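Local coordinates for Mll7089 protein (Mesorhizobium loti, PDB 2OZ8), which is of unknown function but, as a mandelate racemase-like member of the enolase superfamily, probably binds magnesium and acts as a hydro-lyase, at residues A[154-157]-A[163-166]. Sequence-based numbering, arbitrary orientation.
Sequences SHAA and AFKI
Phe164 sends its ring from the strand against Ala156 and Ala157 of the preceding helix, a contact inside the beta-alpha-beta unit formed by strand 132-138, helix 146-158 and strand 163-167 of the TIM-type barrel. The CA atoms of Ala156 and Phe164 stand 8.3 Å apart, a separation spanned by the aromatic side chain. Neighbouring Phe164 and Lys165 point to opposite faces of the strand, Phe164 toward helix 146-158 and Lys165 toward Glu224 and Glu317 on other barrel strands, where its NZ makes salt bridges. Around the ring, Phe153 of the same helix, Ala137 and Val187 add further apolar contacts. A leucine in place of Phe164 would probably leave the Ala156 and Ala157 methyls without the ring carbons that now touch them. From CB, the chain leaves with CG anti to the carbonyl carbon (chi1 -56°), which carries the ring out to the helix. Phe164 CE1 lies 3.8 Å from Ala156 CB, which meets the ring edge in its plane, and 3.9 Å from Ala157 N, at the edge near that plane. At the far end, Phe164 CZ sits 4.0 Å from Ala157 CB, a methyl displaced from the ring plane, and 4.1 Å from Ala157 CA.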
# COMPACT_ATOMS: atom_id res chain seq x y z
N SER A 154 -9.95 28.12 38.83
CA SER A 154 -9.59 28.06 40.25
C SER A 154 -10.75 27.49 41.14
O SER A 154 -10.48 26.77 42.11
CB SER A 154 -9.04 29.38 40.75
OG SER A 154 -10.05 30.34 40.67
N HIS A 155 -12.00 27.73 40.80
CA HIS A 155 -13.03 26.90 41.42
C HIS A 155 -12.81 25.39 41.19
O HIS A 155 -12.81 24.61 42.15
CB HIS A 155 -14.44 27.28 41.01
CG HIS A 155 -15.50 26.54 41.79
ND1 HIS A 155 -16.34 25.60 41.22
CD2 HIS A 155 -15.81 26.58 43.11
CE1 HIS A 155 -17.14 25.12 42.15
NE2 HIS A 155 -16.84 25.70 43.30
N ALA A 156 -12.58 24.94 39.95
CA ALA A 156 -12.34 23.50 39.76
C ALA A 156 -11.19 22.95 40.65
O ALA A 156 -11.32 21.87 41.26
CB ALA A 156 -12.13 23.14 38.30
N ALA A 157 -10.07 23.66 40.70
CA ALA A 157 -8.95 23.25 41.56
C ALA A 157 -9.35 23.23 43.05
O ALA A 157 -8.99 22.27 43.78
CB ALA A 157 -7.70 24.09 41.31
N ALA A 163 -7.00 17.78 36.61
CA ALA A 163 -6.87 17.84 35.17
C ALA A 163 -7.89 18.85 34.58
O ALA A 163 -9.04 18.90 35.03
CB ALA A 163 -7.04 16.44 34.56
N PHE A 164 -7.45 19.61 33.57
CA PHE A 164 -8.13 20.83 33.10
C PHE A 164 -8.03 20.92 31.57
O PHE A 164 -6.95 20.74 31.03
CB PHE A 164 -7.46 22.08 33.72
CG PHE A 164 -7.43 22.05 35.22
CD1 PHE A 164 -8.54 22.45 35.97
CD2 PHE A 164 -6.33 21.56 35.91
CE1 PHE A 164 -8.57 22.34 37.35
CE2 PHE A 164 -6.35 21.44 37.36
CZ PHE A 164 -7.46 21.84 38.04
N LYS A 165 -9.14 21.17 30.88
CA LYS A 165 -9.14 21.34 29.43
C LYS A 165 -9.65 22.72 29.05
O LYS A 165 -10.71 23.14 29.51
CB LYS A 165 -10.00 20.29 28.74
CG LYS A 165 -9.86 20.30 27.22
CD LYS A 165 -11.19 19.98 26.49
CE LYS A 165 -11.56 18.55 26.59
NZ LYS A 165 -12.73 18.09 25.79
N ILE A 166 -8.88 23.38 28.19
CA ILE A 166 -9.21 24.68 27.67
C ILE A 166 -9.33 24.64 26.17
O ILE A 166 -8.79 23.72 25.51
CB ILE A 166 -8.18 25.74 28.11
CG1 ILE A 166 -6.81 25.44 27.51
CG2 ILE A 166 -8.17 25.83 29.68
CD1 ILE A 166 -5.76 26.50 27.78